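Local coordinates for lipolytic enzyme, g-d-s-l (Clostridium thermocellum, PDB 2W47), which belongs to the family 6 carbohydrate-binding modules, beta-sandwich domains, and here holds a glycan and a calcium ion, at residues N47-S51 / G52-L56; R71-N75 / G76-K80. All coordinates share one frame; numbering follows the deposited sequence.

In the fold
Both contacts lie in the beta-sandwich of the module and follow one another along the chain without nesting or crossing. Contact 1 comes first: strand 41-48 of the five-stranded antiparallel sheet ends, the chain turns through residues 49-51, and strand 52-61 starts in the four-stranded sheet. It therefore closes a short loop that passes from one sheet to the other. After strand 52-61, strand 70-74 returns the chain to the five-stranded sheet, and contact 2 closes the hairpin to strand 77-83, an outermost strand of that sheet. Their centres are 15 Å apart and their nearest atoms about 5 Å. Strand 95-103 receives side chains from both contacts.

Contact 1 (N47-S51 / G52-L56); sequences NAPSS and GSYAL
Ser50 and Tyr54 meet where the chain bends from strand 41-48 through Pro49, Ser50 and Ser51 into strand 52-61, entering it at Gly52 with backbone angles (phi 153°) suited to a residue without a side chain. The tyrosine bridges the inside of this bend. Its CG stands anti to its own carbonyl carbon (chi1 -71°), and the ring runs back toward the preceding loop. There the hydroxyl Tyr54 OH donates to Ser50 O at 2.7 Å. The bond falls on a lone pair in the carbonyl plane, with a C=O...donor angle of 136°, and Ser50 O in turn lies at the ring edge, in plane, on the CE2 side. A water acts as a second partner: it donates to Tyr54 OH at 2.9 Å and bonds Ser50 OG at 3.0 Å, joining two hydroxyls that stand 3.6 Å apart. Tyr54 OH thus has both the loop backbone and the water to fix it. Apolar groups pack round the same end of the ring. Pro49 CD comes to 3.3 Å from Tyr54 OH, and the methyl Ala48 CB lies 3.8 Å from Tyr54 CZ; both approach obliquely. The bend carries the chain from one sheet of the sandwich to the other. Ala48 pairs by backbone with Gly106 of strand 106-114, whereas Gly52 and Tyr54 pair with Leu103 and Ala101 of strand 95-103. Ser51 OG bonds Gln105 N in the turn between those two strands, and the Tyr54 side chain packs on Leu103 and on Val128 of strand 122-130.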
loop_
_atom_site.group_PDB
_atom_site.type_symbol
_atom_site.label_atom_id
_atom_site.label_comp_id
_atom_site.label_asym_id
_atom_site.label_seq_id
_atom_site.Cartn_x
_atom_site.Cartn_y
_atom_site.Cartn_z
ATOM N N ASN A 47 5.827 -0.763 12.441
ATOM C CA ASN A 47 6.832 -1.217 13.390
ATOM C C ASN A 47 7.738 -2.279 12.780
ATOM O O ASN A 47 7.267 -3.190 12.104
ATOM C CB ASN A 47 6.145 -1.782 14.636
ATOM C CG ASN A 47 7.126 -2.393 15.622
ATOM O OD1 ASN A 47 7.148 -3.605 15.826
ATOM N ND2 ASN A 47 7.941 -1.553 16.226
ATOM N N ALA A 48 9.034 -2.147 13.026
ATOM C CA ALA A 48 9.986 -3.210 12.713
ATOM C C ALA A 48 10.632 -3.646 14.028
ATOM O O ALA A 48 11.321 -2.846 14.669
ATOM C CB ALA A 48 11.037 -2.724 11.719
ATOM N N PRO A 49 10.395 -4.906 14.452
ATOM C CA PRO A 49 10.996 -5.388 15.706
ATOM C C PRO A 49 12.516 -5.328 15.681
ATOM O O PRO A 49 13.145 -5.133 16.722
ATOM C CB PRO A 49 10.528 -6.843 15.782
ATOM C CG PRO A 49 9.297 -6.891 14.956
ATOM C CD PRO A 49 9.540 -5.932 13.830
ATOM N N SER A 50 13.090 -5.497 14.494
ATOM C CA SER A 50 14.524 -5.397 14.290
ATOM C C SER A 50 14.798 -4.769 12.935
ATOM O O SER A 50 13.966 -4.846 12.024
ATOM C CB SER A 50 15.182 -6.783 14.376
ATOM O OG SER A 50 14.541 -7.714 13.523
ATOM N N SER A 51 15.953 -4.130 12.803
ATOM C CA SER A 51 16.352 -3.565 11.526
ATOM C C SER A 51 16.590 -4.692 10.539
ATOM O O SER A 51 17.095 -5.754 10.905
ATOM C CB SER A 51 17.600 -2.704 11.671
ATOM O OG SER A 51 17.351 -1.627 12.557
ATOM N N GLY A 52 16.203 -4.471 9.292
ATOM C CA GLY A 52 16.409 -5.482 8.266
ATOM C C GLY A 52 15.406 -5.394 7.140
ATOM O O GLY A 52 14.697 -4.395 6.997
ATOM N N SER A 53 15.348 -6.451 6.335
ATOM C CA SER A 53 14.517 -6.465 5.134
ATOM C C SER A 53 13.129 -7.012 5.435
ATOM O O SER A 53 12.981 -8.049 6.085
ATOM C CB SER A 53 15.186 -7.287 4.031
ATOM O OG SER A 53 16.533 -6.893 3.850
ATOM N N TYR A 54 12.115 -6.294 4.960
ATOM C CA TYR A 54 10.720 -6.667 5.177
ATOM C C TYR A 54 9.975 -6.641 3.866
ATOM O O TYR A 54 10.209 -5.769 3.033
ATOM C CB TYR A 54 10.035 -5.704 6.156
ATOM C CG TYR A 54 10.510 -5.871 7.577
ATOM C CD1 TYR A 54 9.753 -6.576 8.501
ATOM C CD2 TYR A 54 11.723 -5.328 7.990
ATOM C CE1 TYR A 54 10.200 -6.748 9.813
ATOM C CE2 TYR A 54 12.173 -5.488 9.296
ATOM C CZ TYR A 54 11.405 -6.198 10.198
ATOM O OH TYR A 54 11.849 -6.363 11.502
ATOM N N ALA A 55 9.066 -7.592 3.703
ATOM C CA ALA A 55 8.097 -7.537 2.618
ATOM C C ALA A 55 6.982 -6.573 3.006
ATOM O O ALA A 55 6.481 -6.611 4.134
ATOM C CB ALA A 55 7.540 -8.913 2.333
ATOM N N LEU A 56 6.640 -5.702 2.060
ATOM C CA LEU A 56 5.525 -4.770 2.179
ATOM C C LEU A 56 4.571 -5.137 1.058
ATOM O O LEU A 56 4.872 -4.910 -0.112
ATOM C CB LEU A 56 6.013 -3.326 1.997
ATOM C CG LEU A 56 7.245 -2.891 2.798
ATOM C CD1 LEU A 56 7.632 -1.455 2.460
ATOM C CD2 LEU A 56 6.985 -3.050 4.283
HETATM O O HOH W 1 12.111 -9.088 12.441
#

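Contact 2 (R71-N75 / G76-K80)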
loop_
_atom_site.group_PDB
_atom_site.type_symbol
_atom_site.label_atom_id
_atom_site.label_comp_id
_atom_site.label_asym_id
_atom_site.label_seq_id
_atom_site.Cartn_x
_atom_site.Cartn_y
_atom_site.Cartn_z
ATOM N N ARG A 71 4.290 6.015 -6.022
ATOM C CA ARG A 71 5.616 6.284 -5.499
ATOM C C ARG A 71 5.646 5.836 -4.042
ATOM O O ARG A 71 4.839 6.296 -3.235
ATOM C CB ARG A 71 5.878 7.789 -5.595
ATOM C CG ARG A 71 7.339 8.215 -5.571
ATOM C CD ARG A 71 7.488 9.734 -5.687
ATOM N NE ARG A 71 6.879 10.262 -6.907
ATOM C CZ ARG A 71 5.711 10.901 -6.955
ATOM N NH1 ARG A 71 5.251 11.332 -8.119
ATOM N NH2 ARG A 71 5.001 11.110 -5.853
ATOM N N ILE A 72 6.563 4.940 -3.714
ATOM C CA ILE A 72 6.667 4.404 -2.362
ATOM C C ILE A 72 7.843 5.015 -1.644
ATOM O O ILE A 72 8.976 4.972 -2.130
ATOM C CB ILE A 72 6.792 2.861 -2.359
ATOM C CG1 ILE A 72 5.801 2.221 -3.343
ATOM C CG2 ILE A 72 6.649 2.310 -0.931
ATOM C CD1 ILE A 72 4.324 2.554 -3.098
ATOM N N THR A 73 7.560 5.570 -0.473
ATOM C CA THR A 73 8.596 6.157 0.360
ATOM C C THR A 73 8.637 5.496 1.735
ATOM O O THR A 73 7.607 5.097 2.280
ATOM C CB THR A 73 8.431 7.688 0.519
ATOM O OG1 THR A 73 7.112 7.989 0.996
ATOM C CG2 THR A 73 8.658 8.406 -0.799
ATOM N N VAL A 74 9.848 5.370 2.273
ATOM C CA VAL A 74 10.054 4.914 3.644
ATOM C C VAL A 74 10.803 6.032 4.339
ATOM O O VAL A 74 11.924 6.379 3.958
ATOM C CB VAL A 74 10.873 3.603 3.713
ATOM C CG1 VAL A 74 11.207 3.237 5.166
ATOM C CG2 VAL A 74 10.117 2.479 3.046
ATOM N N ASN A 75 10.154 6.641 5.328
ATOM C CA ASN A 75 10.724 7.784 6.031
ATOM C C ASN A 75 11.075 8.924 5.056
ATOM O O ASN A 75 12.035 9.681 5.261
ATOM C CB ASN A 75 11.922 7.332 6.885
ATOM C CG ASN A 75 11.580 6.143 7.771
ATOM O OD1 ASN A 75 12.283 5.120 7.793
ATOM N ND2 ASN A 75 10.473 6.255 8.478
ATOM N N GLY A 76 10.281 9.046 3.991
ATOM C CA GLY A 76 10.482 10.086 2.985
ATOM C C GLY A 76 11.508 9.744 1.918
ATOM O O GLY A 76 11.681 10.490 0.948
ATOM N N ASN A 77 12.188 8.617 2.092
ATOM C CA ASN A 77 13.141 8.145 1.091
ATOM C C ASN A 77 12.411 7.357 0.029
ATOM O O ASN A 77 11.648 6.463 0.351
ATOM C CB ASN A 77 14.191 7.275 1.763
ATOM C CG ASN A 77 14.951 8.030 2.821
ATOM O OD1 ASN A 77 14.647 7.940 4.018
ATOM N ND2 ASN A 77 15.879 8.846 2.389
ATOM N N ILE A 78 12.648 7.690 -1.237
ATOM C CA ILE A 78 11.981 6.989 -2.331
ATOM C C ILE A 78 12.614 5.613 -2.490
ATOM O O ILE A 78 13.803 5.501 -2.817
ATOM C CB ILE A 78 12.044 7.789 -3.651
ATOM C CG1 ILE A 78 11.406 9.167 -3.467
ATOM C CG2 ILE A 78 11.332 7.023 -4.774
ATOM C CD1 ILE A 78 11.655 10.140 -4.635
ATOM N N VAL A 79 11.841 4.570 -2.210
ATOM C CA VAL A 79 12.354 3.209 -2.337
ATOM C C VAL A 79 11.873 2.560 -3.633
ATOM O O VAL A 79 12.521 1.653 -4.154
ATOM C CB VAL A 79 12.053 2.326 -1.095
ATOM C CG1 VAL A 79 12.701 2.928 0.147
ATOM C CG2 VAL A 79 10.557 2.140 -0.884
ATOM N N LYS A 80 10.748 3.038 -4.156
ATOM C CA LYS A 80 10.280 2.601 -5.470
ATOM C C LYS A 80 9.636 3.802 -6.148
ATOM O O LYS A 80 8.540 4.198 -5.777
ATOM C CB LYS A 80 9.305 1.420 -5.341
ATOM C CG LYS A 80 8.925 0.735 -6.659
ATOM C CD LYS A 80 10.112 0.064 -7.345
ATOM C CE LYS A 80 9.732 -0.419 -8.743
ATOM N NZ LYS A 80 8.659 -1.451 -8.740
HETATM O O HOH W 2 7.569 7.894 3.776
#
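Val79 reaches both Ile72 and Val74 because its chi1 of -61° puts CG1 anti to the carbonyl carbon and CG2 between the backbone N and that carbon. Val79 CG1 meets Val74 CG2 at 3.9 Å, while the other branch, Val79 CG2, touches Ile72 CG2 at the same distance; each pair of side chains meets at a slant. In Thr73, chi1 of 54° separates the two branches by task: CG2 turns to Ile78 CG1 across the hairpin, and OG1 is bonded at 2.8 Å to a water, and that water accepts from the backbone N of Gly76. That water links the strand to the turn. The segments form a beta hairpin with a two-residue loop, a type I' turn from Val74 to Asn77, its corners the Asn75-Gly76 pair well known from such turns. Val74 and Asn77 close it as a hydrogen-bonded antiparallel pair: Val74 N gives to Asn77 O at 2.9 Å, and Asn77 N gives back to Val74 O. Thr73 and Ile78 follow as a non-hydrogen-bonded pair. Next comes a classic beta bulge, where two residues, Val79 and Lys80, stand opposite the single Ile72. Ile72 O therefore accepts twice, from Val79 N at 2.9 Å and weakly from Lys80 N at 3.3 Å, while Ile72 N gives an almost straight bond (174°) to Lys80 O at 3.0 Å. Lys80 adds only the base of its side chain here, with CB 4.1 Å from Ile72 CG1. Ile72 and Val79 also pack on Ile99 and Val74 on Leu103, both in strand 95-103 of the facing sheet. On its other edge, strand 70-74 pairs with strand 106-114, Arg71 with Thr113 and Thr73 with Arg111.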